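Local coordinates for putative conjugative transposon recombinase (Clostridium difficile, PDB 3G13), which probably binds DNA and exchanges its strands as a serine recombinase, this construct being its N-terminal resolvase-type catalytic domain, at the interface of chains A and B. Numbering follows the deposited sequence. Chains: chain A/B, Putative conjugative transposon recombinase.

The two contacts lie about 17 Å apart, measured between their C-alpha centres. In each, the helix starting at residue 120 of one chain, A in contact 1 and B in contact 2, lies against the other chain. A:Ser131 and B:Ile84 in contact 1 return as B:Ser131 and A:Ile84 in contact 2, so the twin of each patch overlaps the other at this pair, and both are parts of one two-fold interface. Contact 1 uses the earlier helix turns against B:Glu113 and B:Ile115, while contact 2 runs on to the segment at residues 84-94. Such reciprocal packing would suit a recombinase dimer, which the crystal alone does not prove.

Contact 1: the interface of chains A and B. Residues chain A 124, 127-128, 131; chain B 83-84, 113, 115.
The carboxylate of B:Glu113 meets A:Ser131 at one oxygen, OE2, in a patch of the resolvase-type catalytic domain of a serine recombinase. Here helix 120-150 of chain A packs on chain B. The hydroxyl OG of A:Ser131 donates to OE2 of B:Glu113 over 2.6 Å, approaching on the anti side. From the glutamate's own chain, OG of B:Ser83 reaches OE2 of B:Glu113 on the syn side at 2.8 Å. Both serine oxygens sit near the carboxylate plane, tilted modestly towards the same face. The opposite face belongs to B:Ile84: its backbone N donates to OE2 of B:Glu113 over 3.1 Å from 38° out of the plane, and its CG1 lies above the carboxylate carbon CD of B:Glu113 at 3.8 Å. Three donors on one oxygen, two tilted to one face of the carboxylate and one on the other, would resist its rotation. B:Glu113 gets there by a turn about CB-CG (chi2 84°), which directs the carboxylate towards A:Ser131 and lays the aliphatic stem across A:Val127. The stem contact is made by CG1 of A:Val127 against CG of B:Glu113, at 3.6 Å. On the helix side, OG of A:Ser131 is anti to its carbonyl carbon, beside the backbone N (chi1 -81°), which directs it at the glutamate.

Next to this polar knot is a purely aliphatic contact. B:Ile115, on strand 115-116, points its tip CD1 at the helix and meets CG2 of A:Val128 at 3.5 Å, the two side chains crossing at about a right angle. The same CD1 of B:Ile115 touches CD1 of A:Leu124 at 3.7 Å, one helical turn earlier, and CG1 of B:Ile115 rests on that leucine methyl too.

Contact 2: the interface of chains A and B. Residues chain A 84-85, 88-91, 94; chain B 131, 135, 139.
B:Gln135 extends from its helix, 120-138, into chain A, its CB lying 3.8 Å from CA of A:Ser85. CG is anti to the backbone N (chi1 -177°) and the chain stays straight beyond it, carrying the amide past the carbonyl oxygens of A:Ala88 and A:Arg89. CD passes alongside the A:Asn90 backbone. At the tip, OE1 of B:Gln135 comes within 3.2 Å of the backbone N of A:Thr91, at the start of helix 91-102. The amide nitrogen NE2 of B:Gln135 donates to the hydroxyl OG1 of A:Thr94 over 2.9 Å, nearly straight (160° at H) and close to the amide plane. A:Thr94 OG1 in turn donates to A:Asn90 O at 2.8 Å, from above that carbonyl plane, and so is held in place to accept. NE2 also makes weak bonds with A:Ile84 O and A:Ala88 O.

Just past the end of that helix, ND2 of B:Asn139 gives A:Ser85 O an almost linear bond (2.9 Å, 170° at H), on a carbonyl lone pair. It also bonds to B:Gln135 O, and both acceptors lie in its amide plane, which fixes the rotation of the amide about CB-CG. A water links B:Asn139 OD1 to A:Ser85 O, while OD1 of B:Asn139 rests 3.4 Å from the aliphatic CG of A:Arg89. The site lies where the end of helix 120-138 meets the serine-recombinase SRxxRN motif (residues 85-90), which starts in helix 84-87, leads to helix 91-102 and carries A:Arg89, a conserved active-site arginine in this family.

Contact 1: the interface of chains A and B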
ATOM      1  N   LEU A 124       6.294  -1.025  -8.494  1.00 14.63           N
ATOM      2  CA  LEU A 124       6.257  -1.316  -7.061  1.00 14.68           C
ATOM      3  C   LEU A 124       5.033  -0.655  -6.379  1.00 13.60           C
ATOM      4  O   LEU A 124       4.477  -1.222  -5.471  1.00 12.17           O
ATOM      5  CB  LEU A 124       7.554  -0.915  -6.377  1.00 15.24           C
ATOM      6  CG  LEU A 124       7.853  -1.560  -5.009  1.00 19.24           C
ATOM      7  CD1 LEU A 124       7.902  -3.127  -5.133  1.00 19.36           C
ATOM      8  CD2 LEU A 124       9.145  -0.968  -4.427  1.00 18.08           C
ATOM      9  N   VAL A 127       2.185  -3.016  -7.017  1.00 14.65           N
ATOM     10  CA  VAL A 127       2.355  -4.221  -6.200  1.00 15.44           C
ATOM     11  C   VAL A 127       1.880  -3.953  -4.767  1.00 15.24           C
ATOM     12  O   VAL A 127       1.126  -4.755  -4.197  1.00 14.62           O
ATOM     13  CB  VAL A 127       3.853  -4.753  -6.223  1.00 15.44           C
ATOM     14  CG1 VAL A 127       4.119  -5.669  -5.038  1.00 17.26           C
ATOM     15  CG2 VAL A 127       4.148  -5.526  -7.500  1.00 16.47           C
ATOM     16  N   VAL A 128       2.327  -2.832  -4.186  1.00 15.11           N
ATOM     17  CA  VAL A 128       2.002  -2.455  -2.805  1.00 15.12           C
ATOM     18  C   VAL A 128       0.504  -2.168  -2.663  1.00 15.25           C
ATOM     19  O   VAL A 128      -0.132  -2.651  -1.742  1.00 14.10           O
ATOM     20  CB  VAL A 128       2.832  -1.232  -2.266  1.00 15.02           C
ATOM     21  CG1 VAL A 128       2.306  -0.770  -0.909  1.00 14.61           C
ATOM     22  CG2 VAL A 128       4.305  -1.590  -2.107  1.00 14.74           C
ATOM     23  N   SER A 131      -1.544  -5.407  -2.639  1.00 18.36           N
ATOM     24  CA  SER A 131      -1.472  -6.103  -1.348  1.00 18.38           C
ATOM     25  C   SER A 131      -2.324  -5.393  -0.313  1.00 17.15           C
ATOM     26  O   SER A 131      -3.033  -6.028   0.446  1.00 16.83           O
ATOM     27  CB  SER A 131      -0.027  -6.237  -0.847  1.00 17.31           C
ATOM     28  OG  SER A 131       0.570  -7.345  -1.502  1.00 21.25           O
TER
ATOM     29  N   SER B  83       4.047 -11.569   3.094  1.00 15.47           N
ATOM     30  CA  SER B  83       3.332 -10.486   2.422  1.00 16.55           C
ATOM     31  C   SER B  83       2.901  -9.407   3.403  1.00 16.05           C
ATOM     32  O   SER B  83       2.666  -9.675   4.586  1.00 14.07           O
ATOM     33  CB  SER B  83       2.083 -11.037   1.732  1.00 16.31           C
ATOM     34  OG  SER B  83       1.372 -10.001   1.089  1.00 21.90           O
ATOM     35  N   ILE B  84       2.807  -8.180   2.899  1.00 16.36           N
ATOM     36  CA  ILE B  84       2.136  -7.072   3.586  1.00 17.54           C
ATOM     37  C   ILE B  84       0.735  -7.474   4.130  1.00 17.35           C
ATOM     38  O   ILE B  84       0.351  -7.108   5.253  1.00 17.66           O
ATOM     39  CB  ILE B  84       2.039  -5.839   2.619  1.00 17.93           C
ATOM     40  CG1 ILE B  84       3.462  -5.354   2.248  1.00 20.66           C
ATOM     41  CG2 ILE B  84       1.229  -4.717   3.252  1.00 19.96           C
ATOM     42  CD1 ILE B  84       3.552  -4.382   1.032  1.00 20.43           C
ATOM     43  N   GLU B 113       6.158  -9.277  -2.184  1.00 15.33           N
ATOM     44  CA  GLU B 113       6.378  -7.950  -2.790  1.00 15.29           C
ATOM     45  C   GLU B 113       7.833  -7.679  -3.153  1.00 14.75           C
ATOM     46  O   GLU B 113       8.111  -6.730  -3.928  1.00 15.06           O
ATOM     47  CB  GLU B 113       5.836  -6.839  -1.899  1.00 15.13           C
ATOM     48  CG  GLU B 113       4.317  -6.920  -1.676  1.00 17.57           C
ATOM     49  CD  GLU B 113       3.914  -7.886  -0.520  1.00 18.05           C
ATOM     50  OE1 GLU B 113       4.769  -8.623   0.033  1.00 18.75           O
ATOM     51  OE2 GLU B 113       2.738  -7.910  -0.184  1.00 18.89           O
ATOM     52  N   ILE B 115      10.255  -6.614  -1.067  1.00 13.19           N
ATOM     53  CA  ILE B 115      10.564  -5.287  -0.492  1.00 13.13           C
ATOM     54  C   ILE B 115      11.287  -5.465   0.831  1.00 13.90           C
ATOM     55  O   ILE B 115      10.747  -6.080   1.777  1.00 14.59           O
ATOM     56  CB  ILE B 115       9.318  -4.404  -0.252  1.00 12.60           C
ATOM     57  CG1 ILE B 115       8.670  -3.998  -1.608  1.00 14.24           C
ATOM     58  CG2 ILE B 115       9.741  -3.138   0.513  1.00 12.68           C
ATOM     59  CD1 ILE B 115       7.187  -3.508  -1.521  1.00 15.56           C
TER

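Contact 2: the interface of chains A and B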
ATOM      1  N   ILE A  84      -1.626  10.942  -4.276  1.00 15.12           N
ATOM      2  CA  ILE A  84      -2.518   9.804  -4.419  1.00 14.80           C
ATOM      3  C   ILE A  84      -3.931  10.079  -3.829  1.00 15.24           C
ATOM      4  O   ILE A  84      -4.944   9.659  -4.403  1.00 13.87           O
ATOM      5  CB  ILE A  84      -1.885   8.509  -3.763  1.00 14.43           C
ATOM      6  CG1 ILE A  84      -0.762   7.970  -4.675  1.00 13.90           C
ATOM      7  CG2 ILE A  84      -2.946   7.438  -3.562  1.00 14.36           C
ATOM      8  CD1 ILE A  84       0.304   7.075  -3.990  1.00 13.43           C
ATOM      9  N   SER A  85      -3.971  10.749  -2.675  1.00 17.66           N
ATOM     10  CA  SER A  85      -5.223  11.056  -1.962  1.00 20.40           C
ATOM     11  C   SER A  85      -6.197  11.969  -2.740  1.00 20.74           C
ATOM     12  O   SER A  85      -7.416  11.939  -2.499  1.00 22.39           O
ATOM     13  CB  SER A  85      -4.894  11.668  -0.602  1.00 20.69           C
ATOM     14  OG  SER A  85      -4.206  12.903  -0.781  1.00 24.51           O
ATOM     15  N   ALA A  88      -7.615   9.654  -6.351  1.00 19.95           N
ATOM     16  CA  ALA A  88      -8.740   8.761  -6.187  1.00 20.72           C
ATOM     17  C   ALA A  88      -9.125   8.663  -4.712  1.00 21.92           C
ATOM     18  O   ALA A  88      -8.399   9.131  -3.822  1.00 22.67           O
ATOM     19  CB  ALA A  88      -8.497   7.367  -6.840  1.00 20.94           C
ATOM     20  N   ARG A  89     -10.284   8.062  -4.483  1.00 22.48           N
ATOM     21  CA  ARG A  89     -10.932   8.061  -3.184  1.00 24.17           C
ATOM     22  C   ARG A  89     -10.490   6.903  -2.310  1.00 22.71           C
ATOM     23  O   ARG A  89     -10.562   6.984  -1.069  1.00 22.73           O
ATOM     24  CB  ARG A  89     -12.440   8.004  -3.406  1.00 24.74           C
ATOM     25  CG  ARG A  89     -12.982   9.369  -3.815  1.00 31.79           C
ATOM     26  CD  ARG A  89     -14.274   9.253  -4.617  1.00 39.85           C
ATOM     27  NE  ARG A  89     -14.965  10.537  -4.641  1.00 45.48           N
ATOM     28  CZ  ARG A  89     -16.140  10.749  -5.230  1.00 48.89           C
ATOM     29  NH1 ARG A  89     -16.763   9.760  -5.877  1.00 50.78           N
ATOM     30  NH2 ARG A  89     -16.682  11.966  -5.187  1.00 50.91           N
ATOM     31  N   ASN A  90     -10.024   5.833  -2.951  1.00 21.48           N
ATOM     32  CA  ASN A  90      -9.610   4.640  -2.213  1.00 22.06           C
ATOM     33  C   ASN A  90      -8.571   3.851  -2.981  1.00 20.85           C
ATOM     34  O   ASN A  90      -8.299   4.163  -4.137  1.00 20.49           O
ATOM     35  CB  ASN A  90     -10.833   3.752  -1.888  1.00 21.58           C
ATOM     36  CG  ASN A  90     -11.612   3.372  -3.123  1.00 24.86           C
ATOM     37  OD1 ASN A  90     -11.048   2.942  -4.114  1.00 25.67           O
ATOM     38  ND2 ASN A  90     -12.946   3.515  -3.061  1.00 30.19           N
ATOM     39  N   THR A  91      -8.055   2.797  -2.353  1.00 19.56           N
ATOM     40  CA  THR A  91      -7.027   1.954  -2.951  1.00 19.37           C
ATOM     41  C   THR A  91      -7.479   1.267  -4.242  1.00 19.12           C
ATOM     42  O   THR A  91      -6.757   1.290  -5.242  1.00 18.04           O
ATOM     43  CB  THR A  91      -6.502   0.934  -1.922  1.00 18.58           C
ATOM     44  OG1 THR A  91      -5.918   1.666  -0.841  1.00 20.24           O
ATOM     45  CG2 THR A  91      -5.421   0.047  -2.541  1.00 19.76           C
ATOM     46  N   THR A  94      -7.681   3.728  -7.077  1.00 18.74           N
ATOM     47  CA  THR A  94      -6.305   4.133  -7.449  1.00 18.52           C
ATOM     48  C   THR A  94      -5.703   3.099  -8.405  1.00 17.99           C
ATOM     49  O   THR A  94      -5.139   3.450  -9.450  1.00 16.60           O
ATOM     50  CB  THR A  94      -5.360   4.324  -6.210  1.00 18.40           C
ATOM     51  OG1 THR A  94      -5.946   5.220  -5.244  1.00 18.36           O
ATOM     52  CG2 THR A  94      -4.019   4.882  -6.649  1.00 18.85           C
TER
ATOM     53  N   SER B 131       0.459   7.601   1.977  1.00 17.37           N
ATOM     54  CA  SER B 131      -0.548   8.105   1.017  1.00 18.24           C
ATOM     55  C   SER B 131      -1.911   7.378   1.114  1.00 18.55           C
ATOM     56  O   SER B 131      -2.975   8.001   1.091  1.00 17.20           O
ATOM     57  CB  SER B 131      -0.011   8.016  -0.401  1.00 17.69           C
ATOM     58  OG  SER B 131       1.132   8.832  -0.497  1.00 20.67           O
ATOM     59  N   GLN B 135      -5.167   9.314   2.084  1.00 22.94           N
ATOM     60  CA  GLN B 135      -6.328   9.089   1.224  1.00 22.53           C
ATOM     61  C   GLN B 135      -7.605   8.701   1.975  1.00 24.08           C
ATOM     62  O   GLN B 135      -8.713   9.164   1.603  1.00 22.41           O
ATOM     63  CB  GLN B 135      -6.000   8.035   0.160  1.00 22.05           C
ATOM     64  CG  GLN B 135      -7.078   7.747  -0.851  1.00 19.00           C
ATOM     65  CD  GLN B 135      -6.610   6.727  -1.876  1.00 20.60           C
ATOM     66  OE1 GLN B 135      -6.519   5.545  -1.580  1.00 21.84           O
ATOM     67  NE2 GLN B 135      -6.280   7.185  -3.071  1.00 17.75           N
ATOM     68  N   ASN B 139     -10.895  11.340   2.142  1.00 31.71           N
ATOM     69  CA  ASN B 139     -12.036  10.953   1.323  1.00 32.40           C
ATOM     70  C   ASN B 139     -13.145  10.310   2.151  1.00 33.06           C
ATOM     71  O   ASN B 139     -14.062   9.722   1.583  1.00 33.40           O
ATOM     72  CB  ASN B 139     -11.590  10.039   0.177  1.00 31.67           C
ATOM     73  CG  ASN B 139     -10.743  10.775  -0.861  1.00 31.75           C
ATOM     74  OD1 ASN B 139     -11.286  11.427  -1.752  1.00 31.18           O
ATOM     75  ND2 ASN B 139      -9.413  10.680  -0.745  1.00 27.25           N
TER
HETATM   76  O   HOH W   1      -9.985  13.471  -2.667  1.00 36.99           O